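Local structure of receptor-like protein kinase ANXUR1 (Arabidopsis thaliana, 6FIG) at residues A183-M188 / E368-D373; D275-Y280 / V336-G341; I301-R306 / K330-Y335. The protein is a plant receptor-like protein kinase whose extracellular part, built of tandem malectin-like domains, probably perceives signals during reproduction. All blocks are in the same frame, centred on the assembly; numbering follows the deposited sequence.

Strands 278-287 and 327-336 tie the three contacts together. Contact 1 is buried near the centre of the chain and pairs strands 185-192 and 363-372. Contact 2 lies at the partly exposed beginning of strand 278-287, the neighbour of strand 363-372. The two meet where Lys371 of contact 1 forms a salt bridge with Asp275 of contact 2. Contact 3 is buried too, but it packs strand 327-336 against the hairpin of another sheet. Its Ile334 accepts a probable backbone bond from Tyr280. The chemistry follows the place: backbone pairing and a buried charge in contact 1, two backbone bonds plus a covalently attached glycan in contact 2, apolar packing with water bridges beside the turn in contact 3.

Contact 1. Residues A183-M188 / E368-D373; sequences ANLQSM and EIFKMD
Lys371 NZ is held by three oxygens. It donates a hydrogen bond to Gln186 OE1 on the paired strand, with Lys371 NZ 2.8 Å from Gln186 OE1. Beyond the two segments, Asp275 gives a salt bridge and the carbonyl of Leu378 a hydrogen bond. Phe278 adds a cation-pi contact. Gln186 and Lys371 both carry CG anti to the backbone N, so their side chains run side by side on the same face. Gln186 stays extended. Lys371 bends at chi3 (-72°), and its ammonium group meets the amide oxygen from above the carbonyl plane. Met188 crosses obliquely, with Met188 SD 3.9 Å from Lys371 CE.

In the backbone, Gln186 and Lys371 form an antiparallel hydrogen-bonded pair. Met188 N continues the pairing, 2.8 Å from Ile369 O. On the other face, Leu185 CD2 lies 3.8 Å from Met372 CG. Ser187 OG sits at the edge of the Phe370 ring and bonds to Glu125.

Past the strand end, Asp373 has CG in the crowded position (chi1 64°). Asp373 OD1 takes Asn184 N at 3.0 Å, and Asp373 OD2 takes Asn184 ND2 at 3.0 Å. Both donors come from above the carboxylate plane. Asn184 OD1 bonds to Ala129 N instead. The carboxylate of Asp275 probably keeps the buried Lys371 charged. The contact thus joins the two strands by backbone pairing, a compensated charge and the two bonds from Asn184 to the Asp373 carboxylate.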
loop_
_atom_site.group_PDB
_atom_site.type_symbol
_atom_site.label_atom_id
_atom_site.label_comp_id
_atom_site.label_asym_id
_atom_site.label_seq_id
_atom_site.Cartn_x
_atom_site.Cartn_y
_atom_site.Cartn_z
ATOM N N ALA A 183 -6.410 -19.213 -15.615
ATOM C CA ALA A 183 -6.459 -20.288 -14.643
ATOM C C ALA A 183 -6.688 -19.734 -13.242
ATOM O O ALA A 183 -6.338 -18.582 -12.955
ATOM C CB ALA A 183 -5.184 -21.096 -14.684
ATOM N N ASN A 184 -7.263 -20.569 -12.393
ATOM C CA ASN A 184 -7.265 -20.352 -10.952
ATOM C C ASN A 184 -6.119 -21.145 -10.391
ATOM O O ASN A 184 -5.937 -22.313 -10.783
ATOM C CB ASN A 184 -8.592 -20.801 -10.351
ATOM C CG ASN A 184 -9.751 -20.027 -10.921
ATOM O OD1 ASN A 184 -9.862 -18.802 -10.698
ATOM N ND2 ASN A 184 -10.605 -20.704 -11.693
ATOM N N LEU A 185 -5.305 -20.520 -9.540
ATOM C CA LEU A 185 -4.076 -21.131 -9.069
ATOM C C LEU A 185 -4.057 -21.126 -7.566
ATOM O O LEU A 185 -4.628 -20.222 -6.938
ATOM C CB LEU A 185 -2.849 -20.355 -9.565
ATOM C CG LEU A 185 -2.709 -20.072 -11.058
ATOM C CD1 LEU A 185 -1.568 -19.072 -11.285
ATOM C CD2 LEU A 185 -2.411 -21.339 -11.801
ATOM N N GLN A 186 -3.422 -22.120 -6.985
ATOM C CA GLN A 186 -3.054 -22.100 -5.566
ATOM C C GLN A 186 -1.548 -21.913 -5.466
ATOM O O GLN A 186 -0.782 -22.652 -6.096
ATOM C CB GLN A 186 -3.467 -23.384 -4.872
ATOM C CG GLN A 186 -3.079 -23.446 -3.400
ATOM C CD GLN A 186 -3.505 -24.705 -2.698
ATOM O OE1 GLN A 186 -4.133 -25.608 -3.282
ATOM N NE2 GLN A 186 -3.152 -24.789 -1.419
ATOM N N SER A 187 -1.133 -20.978 -4.620
ATOM C CA SER A 187 0.281 -20.775 -4.306
ATOM C C SER A 187 0.739 -21.849 -3.367
ATOM O O SER A 187 0.252 -21.948 -2.255
ATOM C CB SER A 187 0.495 -19.407 -3.659
ATOM O OG SER A 187 0.032 -18.399 -4.520
ATOM N N MET A 188 1.645 -22.715 -3.822
ATOM C CA MET A 188 2.086 -23.819 -2.992
ATOM C C MET A 188 3.331 -23.460 -2.202
ATOM O O MET A 188 3.440 -23.800 -1.041
ATOM C CB MET A 188 2.348 -25.073 -3.842
ATOM C CG MET A 188 1.205 -25.463 -4.757
ATOM S SD MET A 188 -0.316 -25.900 -3.861
ATOM C CE MET A 188 0.132 -27.420 -3.055
ATOM N N GLU A 368 8.766 -20.004 -7.328
ATOM C CA GLU A 368 7.364 -20.134 -6.930
ATOM C C GLU A 368 6.796 -21.372 -7.572
ATOM O O GLU A 368 7.136 -21.711 -8.712
ATOM C CB GLU A 368 6.579 -18.922 -7.356
ATOM C CG GLU A 368 7.041 -17.647 -6.685
ATOM C CD GLU A 368 6.386 -16.438 -7.288
ATOM O OE1 GLU A 368 6.785 -16.018 -8.392
ATOM O OE2 GLU A 368 5.381 -15.911 -6.706
ATOM N N ILE A 369 5.917 -22.055 -6.842
ATOM C CA ILE A 369 5.235 -23.235 -7.346
ATOM C C ILE A 369 3.738 -22.994 -7.208
ATOM O O ILE A 369 3.279 -22.701 -6.101
ATOM C CB ILE A 369 5.656 -24.505 -6.614
ATOM C CG1 ILE A 369 7.181 -24.690 -6.770
ATOM C CG2 ILE A 369 4.871 -25.695 -7.149
ATOM C CD1 ILE A 369 7.746 -25.884 -6.081
ATOM N N PHE A 370 3.021 -23.086 -8.324
ATOM C CA PHE A 370 1.554 -22.904 -8.352
ATOM C C PHE A 370 0.837 -24.161 -8.831
ATOM O O PHE A 370 1.267 -24.805 -9.782
ATOM C CB PHE A 370 1.203 -21.790 -9.316
ATOM C CG PHE A 370 1.848 -20.487 -8.978
ATOM C CD1 PHE A 370 1.321 -19.665 -7.982
ATOM C CD2 PHE A 370 2.985 -20.075 -9.649
ATOM C CE1 PHE A 370 1.948 -18.467 -7.663
ATOM C CE2 PHE A 370 3.595 -18.876 -9.326
ATOM C CZ PHE A 370 3.080 -18.088 -8.340
ATOM N N LYS A 371 -0.254 -24.510 -8.158
ATOM C CA LYS A 371 -1.180 -25.543 -8.638
ATOM C C LYS A 371 -2.201 -24.936 -9.564
ATOM O O LYS A 371 -2.825 -23.957 -9.189
ATOM C CB LYS A 371 -1.910 -26.143 -7.446
ATOM C CG LYS A 371 -2.854 -27.277 -7.756
ATOM C CD LYS A 371 -3.765 -27.556 -6.567
ATOM C CE LYS A 371 -3.030 -28.211 -5.420
ATOM N NZ LYS A 371 -3.908 -28.263 -4.233
ATOM N N MET A 372 -2.413 -25.519 -10.728
ATOM C CA MET A 372 -3.473 -25.087 -11.627
ATOM C C MET A 372 -4.756 -25.834 -11.298
ATOM O O MET A 372 -4.721 -27.019 -10.941
ATOM C CB MET A 372 -3.099 -25.391 -13.076
ATOM C CG MET A 372 -1.825 -24.724 -13.522
ATOM S SD MET A 372 -1.532 -24.943 -15.282
ATOM C CE MET A 372 -2.832 -23.928 -15.980
ATOM N N ASP A 373 -5.897 -25.163 -11.450
ATOM C CA ASP A 373 -7.172 -25.829 -11.230
ATOM C C ASP A 373 -7.488 -26.862 -12.317
ATOM O O ASP A 373 -7.108 -26.706 -13.482
ATOM C CB ASP A 373 -8.347 -24.846 -10.992
ATOM C CG ASP A 373 -8.685 -23.931 -12.194
ATOM O OD1 ASP A 373 -7.790 -23.469 -12.947
ATOM O OD2 ASP A 373 -9.899 -23.597 -12.319
#

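Contact 2. Residues D275-Y280 / V336-G341; sequences DKNFTY and VDANNG. With NAG (2-acetamido-2-deoxy-beta-D-glucopyranose), chain E; FUC (alpha-L-fucopyranose), chain B; NAG (2-acetamido-2-deoxy-beta-D-glucopyranose), chain C.
Val336 lays its CG2 obliquely against the Tyr280 ring, with Val336 CG2 3.9 Å from Tyr280 CD2. The ring is fixed at its far end: Tyr280 OH donates to Asp275 O at 2.6 Å, on a lone pair in the carbonyl plane. Two backbone bonds hold the segments together. Asn277 N reaches Val336 O at 2.8 Å, nearly along the C=O axis. Val336 N gives a very straight bond (178°) to Phe278 O, 3.1 Å away.

Asn277 carries the glycan, within an Asn-Phe-Thr sequon. Its ND2 is covalently linked to C1 of the first NAG. Asn277 OD1 lies 3.4 Å from Ala338 CB. The fucose, attached to O6 of that NAG, comes back over the loop to Asp337. FUC O3 donates to Asp337 OD1 at 2.6 Å, and FUC O2 to Asp337 OD2 at 2.8 Å, so each carboxylate oxygen takes one sugar hydroxyl. Asp337 OD1 also accepts from Asn339 N, which makes an Asx turn. One water accepts from Ala338 N and bonds to FUC O2. The sugar is therefore fastened to both segments, by a covalent bond to one and by hydrogen bonds to the other.

The contact sits where strand 327-336 runs out into its loop, near the beginning of strand 278-287. That second strand lies between strands 327-336 and 363-372. Ile345 of strand 344-351 touches both Tyr280 and Val336.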
loop_
_atom_site.group_PDB
_atom_site.type_symbol
_atom_site.label_atom_id
_atom_site.label_comp_id
_atom_site.label_asym_id
_atom_site.label_seq_id
_atom_site.Cartn_x
_atom_site.Cartn_y
_atom_site.Cartn_z
ATOM N N ASP A 275 0.128 -32.077 -4.087
ATOM C CA ASP A 275 -1.030 -32.959 -4.262
ATOM C C ASP A 275 -1.007 -33.585 -5.651
ATOM O O ASP A 275 -0.809 -32.908 -6.641
ATOM C CB ASP A 275 -2.325 -32.149 -4.106
ATOM C CG ASP A 275 -2.453 -31.487 -2.732
ATOM O OD1 ASP A 275 -1.994 -32.089 -1.721
ATOM O OD2 ASP A 275 -3.064 -30.384 -2.663
ATOM N N LYS A 276 -1.249 -34.883 -5.726
ATOM C CA LYS A 276 -1.290 -35.585 -7.009
ATOM C C LYS A 276 -2.506 -35.145 -7.849
ATOM O O LYS A 276 -3.492 -34.616 -7.305
ATOM C CB LYS A 276 -1.326 -37.095 -6.769
ATOM C CG LYS A 276 -0.037 -37.665 -6.184
ATOM C CD LYS A 276 -0.074 -39.180 -5.947
ATOM C CE LYS A 276 -0.899 -39.572 -4.729
ATOM N NZ LYS A 276 -0.650 -40.974 -4.299
ATOM N N ASN A 277 -2.407 -35.327 -9.157
ATOM C CA ASN A 277 -3.512 -35.141 -10.118
ATOM C C ASN A 277 -3.782 -33.680 -10.452
ATOM O O ASN A 277 -4.920 -33.307 -10.766
ATOM C CB ASN A 277 -4.840 -35.775 -9.655
ATOM C CG ASN A 277 -4.787 -37.264 -9.518
ATOM O OD1 ASN A 277 -3.726 -37.880 -9.430
ATOM N ND2 ASN A 277 -5.969 -37.863 -9.520
ATOM N N PHE A 278 -2.755 -32.859 -10.356
ATOM C CA PHE A 278 -2.800 -31.480 -10.831
ATOM C C PHE A 278 -1.560 -31.206 -11.677
ATOM O O PHE A 278 -0.495 -31.837 -11.490
ATOM C CB PHE A 278 -2.804 -30.474 -9.681
ATOM C CG PHE A 278 -4.004 -30.552 -8.789
ATOM C CD1 PHE A 278 -5.181 -29.894 -9.142
ATOM C CD2 PHE A 278 -3.964 -31.274 -7.599
ATOM C CE1 PHE A 278 -6.292 -29.945 -8.314
ATOM C CE2 PHE A 278 -5.083 -31.336 -6.773
ATOM C CZ PHE A 278 -6.243 -30.655 -7.126
ATOM N N THR A 279 -1.705 -30.259 -12.596
ATOM C CA THR A 279 -0.582 -29.629 -13.252
ATOM C C THR A 279 -0.092 -28.476 -12.396
ATOM O O THR A 279 -0.892 -27.661 -11.899
ATOM C CB THR A 279 -0.981 -29.115 -14.643
ATOM O OG1 THR A 279 -1.410 -30.208 -15.455
ATOM C CG2 THR A 279 0.180 -28.411 -15.327
ATOM N N TYR A 280 1.211 -28.423 -12.191
ATOM C CA TYR A 280 1.883 -27.360 -11.455
ATOM C C TYR A 280 2.753 -26.509 -12.381
ATOM O O TYR A 280 3.317 -27.011 -13.363
ATOM C CB TYR A 280 2.773 -27.925 -10.343
ATOM C CG TYR A 280 1.953 -28.600 -9.278
ATOM C CD1 TYR A 280 1.575 -27.896 -8.138
ATOM C CD2 TYR A 280 1.529 -29.903 -9.427
ATOM C CE1 TYR A 280 0.790 -28.489 -7.164
ATOM C CE2 TYR A 280 0.722 -30.506 -8.457
ATOM C CZ TYR A 280 0.347 -29.778 -7.332
ATOM O OH TYR A 280 -0.446 -30.344 -6.349
ATOM N N VAL A 336 1.598 -33.907 -12.300
ATOM C CA VAL A 336 1.998 -34.908 -11.328
ATOM C C VAL A 336 0.934 -35.972 -11.249
ATOM O O VAL A 336 -0.148 -35.728 -10.733
ATOM C CB VAL A 336 2.263 -34.293 -9.952
ATOM C CG1 VAL A 336 2.594 -35.394 -8.931
ATOM C CG2 VAL A 336 3.362 -33.263 -10.076
ATOM N N ASP A 337 1.296 -37.163 -11.731
ATOM C CA ASP A 337 0.364 -38.260 -12.006
ATOM C C ASP A 337 0.137 -39.064 -10.745
ATOM O O ASP A 337 0.990 -39.103 -9.847
ATOM C CB ASP A 337 0.942 -39.183 -13.098
ATOM C CG ASP A 337 -0.085 -40.159 -13.658
ATOM O OD1 ASP A 337 -0.121 -41.330 -13.213
ATOM O OD2 ASP A 337 -0.856 -39.770 -14.549
ATOM N N ALA A 338 -1.012 -39.731 -10.705
ATOM C CA ALA A 338 -1.417 -40.549 -9.568
ATOM C C ALA A 338 -0.416 -41.666 -9.186
ATOM O O ALA A 338 -0.372 -42.058 -8.023
ATOM C CB ALA A 338 -2.792 -41.131 -9.834
ATOM N N ASN A 339 0.379 -42.163 -10.138
ATOM C CA ASN A 339 1.504 -43.084 -9.805
ATOM C C ASN A 339 2.871 -42.388 -9.823
ATOM O O ASN A 339 3.445 -42.123 -8.759
ATOM C CB ASN A 339 1.490 -44.400 -10.622
ATOM C CG ASN A 339 1.176 -44.206 -12.097
ATOM O OD1 ASN A 339 1.809 -43.397 -12.775
ATOM N ND2 ASN A 339 0.211 -44.974 -12.607
ATOM N N ASN A 340 3.369 -42.061 -11.013
ATOM C CA ASN A 340 4.689 -41.414 -11.165
ATOM C C ASN A 340 4.636 -39.924 -10.771
ATOM O O ASN A 340 3.629 -39.250 -11.002
ATOM C CB ASN A 340 5.238 -41.603 -12.594
ATOM C CG ASN A 340 4.394 -40.911 -13.655
ATOM O OD1 ASN A 340 4.472 -39.690 -13.838
ATOM N ND2 ASN A 340 3.583 -41.695 -14.367
ATOM N N GLY A 341 5.722 -39.417 -10.183
ATOM C CA GLY A 341 5.721 -38.099 -9.526
ATOM C C GLY A 341 5.511 -38.272 -8.027
ATOM O O GLY A 341 6.279 -37.735 -7.229
HETATM C C1 NAG E . -6.173 -39.280 -9.392
HETATM C C2 NAG E . -7.484 -39.521 -8.639
HETATM C C3 NAG E . -7.752 -41.009 -8.500
HETATM C C4 NAG E . -7.695 -41.650 -9.884
HETATM C C5 NAG E . -6.406 -41.279 -10.638
HETATM C C6 NAG E . -6.451 -41.789 -12.068
HETATM C C7 NAG E . -8.031 -37.817 -6.945
HETATM C C8 NAG E . -7.777 -37.425 -5.509
HETATM N N2 NAG E . -7.404 -38.940 -7.319
HETATM O O3 NAG E . -9.028 -41.262 -7.901
HETATM O O4 NAG E . -7.880 -43.075 -9.846
HETATM O O5 NAG E . -6.272 -39.868 -10.684
HETATM O O6 NAG E . -5.188 -41.575 -12.730
HETATM O O7 NAG E . -8.768 -37.152 -7.682
HETATM C C1 FUC B . -5.284 -42.031 -14.095
HETATM C C2 FUC B . -3.924 -41.875 -14.772
HETATM C C3 FUC B . -2.916 -42.854 -14.176
HETATM C C4 FUC B . -3.434 -44.285 -14.251
HETATM C C5 FUC B . -4.809 -44.345 -13.595
HETATM C C6 FUC B . -5.464 -45.714 -13.669
HETATM O O2 FUC B . -3.498 -40.537 -14.591
HETATM O O3 FUC B . -1.649 -42.694 -14.840
HETATM O O4 FUC B . -3.560 -44.737 -15.603
HETATM O O5 FUC B . -5.661 -43.394 -14.244
HETATM C C1 NAG C . -6.966 -43.864 -9.063
HETATM C C2 NAG C . -7.723 -45.161 -8.843
HETATM C C3 NAG C . -6.879 -46.111 -8.023
HETATM C C4 NAG C . -5.523 -46.322 -8.680
HETATM C C5 NAG C . -4.825 -45.016 -9.017
HETATM C C6 NAG C . -3.602 -45.384 -9.870
HETATM C C7 NAG C . -10.182 -45.136 -8.645
HETATM C C8 NAG C . -11.308 -44.674 -7.767
HETATM N N2 NAG C . -8.973 -44.843 -8.172
HETATM O O3 NAG C . -7.555 -47.356 -7.940
HETATM O O4 NAG C . -4.681 -47.077 -7.800
HETATM O O5 NAG C . -5.710 -44.108 -9.697
HETATM O O6 NAG C . -2.985 -44.209 -10.344
HETATM O O7 NAG C . -10.395 -45.743 -9.684
HETATM O O HOH W 1 -3.533 -38.956 -12.419
#

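Contact 3. Residues I301-R306 / K330-Y335; sequences IYINNR and KDYAIY. With NAG (2-acetamido-2-deoxy-beta-D-glucopyranose), chain D; NAG (2-acetamido-2-deoxy-beta-D-glucopyranose), chain F.
Ile303 has CG1 anti to the carbonyl carbon (chi1 -67°) and an extended chi2, which sends CD1 across to the opposite strand. There it meets Tyr332 at about a right angle, with Ile303 CD1 3.6 Å from Tyr332 CB. Ile334 has CG1 anti to the backbone N, while its chi2 of 108° lies away from a staggered position. That torsion places Ile334 CD1 against the turn, 3.9 Å from Asn304 CB and 3.8 Å from Arg306 NH1. The two isoleucines slide past each other in opposite directions, with Ile303 CG2 3.9 Å from Ile334 CG2.

The strand axes are 9.5 Å apart and inclined at 33°. The contact is therefore face-to-face packing of two sheets, as in the beta-sandwich of malectin-like domains. Ile303 to Arg306 form a type I' turn, closed by Arg306 N to Ile303 O at 3.0 Å. The return bond from Ile303 N to Arg306 O completes the pair at the end of the hairpin. Asn304 OD1 bonds to Thr346 N, which fixes the turn to strand 344-351. The Tyr332 hydroxyl bonds to Gln309.

Beside the turn, two waters replace direct bonds. Asn304 ND2 and, weakly, Arg306 NH1 each donate to a water, and each water donates to Tyr335 O. The second water lies in plane at the edge of the Arg306 guanidinium. Tyr302 belongs to a glycan pocket: C5 of a NAG stands 3.7 Å above one face of the Tyr302 ring, nearest to Tyr302 CD2. The chemistry implies an apolar interior of isoleucine and tyrosine side chains, with water bridging the polar groups at the turn, on a hairpin that also packs against a glycan.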
loop_
_atom_site.group_PDB
_atom_site.type_symbol
_atom_site.label_atom_id
_atom_site.label_comp_id
_atom_site.label_asym_id
_atom_site.label_seq_id
_atom_site.Cartn_x
_atom_site.Cartn_y
_atom_site.Cartn_z
ATOM N N ILE A 301 18.586 -27.931 -16.293
ATOM C CA ILE A 301 17.514 -27.846 -15.292
ATOM C C ILE A 301 16.574 -29.005 -15.542
ATOM O O ILE A 301 16.117 -29.197 -16.681
ATOM C CB ILE A 301 16.723 -26.538 -15.398
ATOM C CG1 ILE A 301 17.639 -25.309 -15.278
ATOM C CG2 ILE A 301 15.622 -26.484 -14.336
ATOM C CD1 ILE A 301 16.906 -23.987 -15.405
ATOM N N TYR A 302 16.292 -29.771 -14.485
ATOM C CA TYR A 302 15.398 -30.926 -14.557
ATOM C C TYR A 302 14.271 -30.762 -13.548
ATOM O O TYR A 302 14.474 -30.227 -12.458
ATOM C CB TYR A 302 16.164 -32.213 -14.274
ATOM C CG TYR A 302 17.427 -32.350 -15.077
ATOM C CD1 TYR A 302 17.386 -32.741 -16.406
ATOM C CD2 TYR A 302 18.673 -32.112 -14.494
ATOM C CE1 TYR A 302 18.556 -32.891 -17.141
ATOM C CE2 TYR A 302 19.844 -32.256 -15.217
ATOM C CZ TYR A 302 19.783 -32.640 -16.533
ATOM O OH TYR A 302 20.990 -32.778 -17.222
ATOM N N ILE A 303 13.071 -31.195 -13.941
ATOM C CA ILE A 303 11.895 -31.130 -13.072
ATOM C C ILE A 303 11.286 -32.531 -13.090
ATOM O O ILE A 303 10.946 -33.038 -14.157
ATOM C CB ILE A 303 10.874 -30.058 -13.541
ATOM C CG1 ILE A 303 11.471 -28.658 -13.377
ATOM C CG2 ILE A 303 9.578 -30.163 -12.733
ATOM C CD1 ILE A 303 10.689 -27.510 -13.995
ATOM N N ASN A 304 11.185 -33.168 -11.926
ATOM C CA ASN A 304 10.689 -34.548 -11.805
ATOM C C ASN A 304 11.405 -35.480 -12.756
ATOM O O ASN A 304 10.779 -36.254 -13.487
ATOM C CB ASN A 304 9.155 -34.616 -11.979
ATOM C CG ASN A 304 8.431 -34.188 -10.736
ATOM O OD1 ASN A 304 8.999 -33.489 -9.925
ATOM N ND2 ASN A 304 7.158 -34.561 -10.601
ATOM N N ASN A 305 12.736 -35.351 -12.753
ATOM C CA ASN A 305 13.651 -36.157 -13.572
ATOM C C ASN A 305 13.515 -35.964 -15.081
ATOM O O ASN A 305 14.152 -36.695 -15.846
ATOM C CB ASN A 305 13.552 -37.649 -13.203
ATOM C CG ASN A 305 13.799 -37.899 -11.729
ATOM O OD1 ASN A 305 14.604 -37.202 -11.091
ATOM N ND2 ASN A 305 13.107 -38.897 -11.172
ATOM N N ARG A 306 12.744 -34.966 -15.511
ATOM C CA ARG A 306 12.545 -34.683 -16.916
ATOM C C ARG A 306 13.214 -33.354 -17.263
ATOM O O ARG A 306 13.480 -32.527 -16.391
ATOM C CB ARG A 306 11.068 -34.633 -17.219
ATOM C CG ARG A 306 10.398 -35.981 -16.986
ATOM C CD ARG A 306 8.911 -35.805 -16.899
ATOM N NE ARG A 306 8.342 -35.540 -18.212
ATOM C CZ ARG A 306 7.044 -35.401 -18.464
ATOM N NH1 ARG A 306 6.144 -35.477 -17.482
ATOM N NH2 ARG A 306 6.647 -35.187 -19.720
ATOM N N LYS A 330 11.257 -17.762 -15.720
ATOM C CA LYS A 330 10.775 -18.705 -16.700
ATOM C C LYS A 330 9.798 -19.650 -16.036
ATOM O O LYS A 330 10.069 -20.154 -14.964
ATOM C CB LYS A 330 11.898 -19.507 -17.322
ATOM C CG LYS A 330 11.431 -20.166 -18.622
ATOM C CD LYS A 330 12.523 -20.158 -19.685
ATOM C CE LYS A 330 11.973 -20.582 -21.037
ATOM N NZ LYS A 330 11.620 -22.026 -21.101
ATOM N N ASP A 331 8.670 -19.874 -16.704
ATOM C CA ASP A 331 7.640 -20.782 -16.202
ATOM C C ASP A 331 7.691 -22.150 -16.904
ATOM O O ASP A 331 7.717 -22.239 -18.129
ATOM C CB ASP A 331 6.249 -20.177 -16.424
ATOM C CG ASP A 331 5.948 -19.036 -15.505
ATOM O OD1 ASP A 331 6.614 -18.840 -14.483
ATOM O OD2 ASP A 331 4.938 -18.349 -15.803
ATOM N N TYR A 332 7.650 -23.203 -16.099
ATOM C CA TYR A 332 7.591 -24.586 -16.596
ATOM C C TYR A 332 6.394 -25.279 -15.970
ATOM O O TYR A 332 6.082 -25.020 -14.811
ATOM C CB TYR A 332 8.853 -25.336 -16.174
ATOM C CG TYR A 332 10.136 -24.703 -16.659
ATOM C CD1 TYR A 332 10.625 -24.981 -17.925
ATOM C CD2 TYR A 332 10.842 -23.822 -15.852
ATOM C CE1 TYR A 332 11.808 -24.395 -18.379
ATOM C CE2 TYR A 332 12.025 -23.243 -16.293
ATOM C CZ TYR A 332 12.496 -23.539 -17.545
ATOM O OH TYR A 332 13.660 -22.933 -17.940
ATOM N N ALA A 333 5.749 -26.149 -16.722
ATOM C CA ALA A 333 4.574 -26.880 -16.245
ATOM C C ALA A 333 4.825 -28.380 -16.230
ATOM O O ALA A 333 5.468 -28.931 -17.137
ATOM C CB ALA A 333 3.357 -26.558 -17.097
ATOM N N ILE A 334 4.301 -29.046 -15.202
ATOM C CA ILE A 334 4.423 -30.493 -15.045
ATOM C C ILE A 334 3.138 -31.052 -14.436
ATOM O O ILE A 334 2.701 -30.546 -13.394
ATOM C CB ILE A 334 5.652 -30.876 -14.151
ATOM C CG1 ILE A 334 5.828 -32.400 -14.046
ATOM C CG2 ILE A 334 5.655 -30.237 -12.778
ATOM C CD1 ILE A 334 6.995 -32.928 -14.814
ATOM N N TYR A 335 2.593 -32.095 -15.063
ATOM C CA TYR A 335 1.500 -32.857 -14.479
ATOM C C TYR A 335 2.081 -33.884 -13.531
ATOM O O TYR A 335 2.983 -34.645 -13.915
ATOM C CB TYR A 335 0.645 -33.548 -15.539
ATOM C CG TYR A 335 -0.534 -34.294 -14.940
ATOM C CD1 TYR A 335 -1.564 -33.606 -14.297
ATOM C CD2 TYR A 335 -0.617 -35.680 -14.992
ATOM C CE1 TYR A 335 -2.620 -34.279 -13.733
ATOM C CE2 TYR A 335 -1.685 -36.359 -14.434
ATOM C CZ TYR A 335 -2.692 -35.645 -13.806
ATOM O OH TYR A 335 -3.761 -36.302 -13.248
HETATM C C1 NAG D . 21.066 -34.721 -12.098
HETATM C C2 NAG D . 21.969 -35.886 -12.446
HETATM C C3 NAG D . 21.469 -36.620 -13.686
HETATM C C4 NAG D . 19.977 -36.900 -13.622
HETATM C C5 NAG D . 19.233 -35.602 -13.343
HETATM C C6 NAG D . 17.712 -35.703 -13.329
HETATM C C7 NAG D . 24.332 -35.510 -11.863
HETATM C C8 NAG D . 25.599 -34.814 -12.292
HETATM N N2 NAG D . 23.291 -35.313 -12.676
HETATM O O3 NAG D . 22.177 -37.853 -13.808
HETATM O O4 NAG D . 19.535 -37.408 -14.884
HETATM O O5 NAG D . 19.701 -35.146 -12.081
HETATM O O6 NAG D . 17.256 -36.437 -12.189
HETATM O O7 NAG D . 24.281 -36.201 -10.850
HETATM C C1 NAG F . 18.774 -38.602 -14.686
HETATM C C2 NAG F . 18.020 -38.972 -15.950
HETATM C C3 NAG F . 17.138 -40.171 -15.622
HETATM C C4 NAG F . 17.963 -41.332 -15.053
HETATM C C5 NAG F . 18.926 -40.874 -13.945
HETATM C C6 NAG F . 19.966 -41.944 -13.620
HETATM C C7 NAG F . 17.601 -37.047 -17.435
HETATM C C8 NAG F . 16.613 -35.982 -17.819
HETATM N N2 NAG F . 17.209 -37.873 -16.459
HETATM O O3 NAG F . 16.456 -40.584 -16.811
HETATM O O4 NAG F . 17.066 -42.336 -14.545
HETATM O O5 NAG F . 19.630 -39.678 -14.318
HETATM O O6 NAG F . 21.129 -41.772 -14.443
HETATM O O7 NAG F . 18.687 -37.127 -17.991
HETATM O O HOH W 2 5.526 -35.729 -12.730
HETATM O O HOH W 3 3.681 -35.692 -16.347
#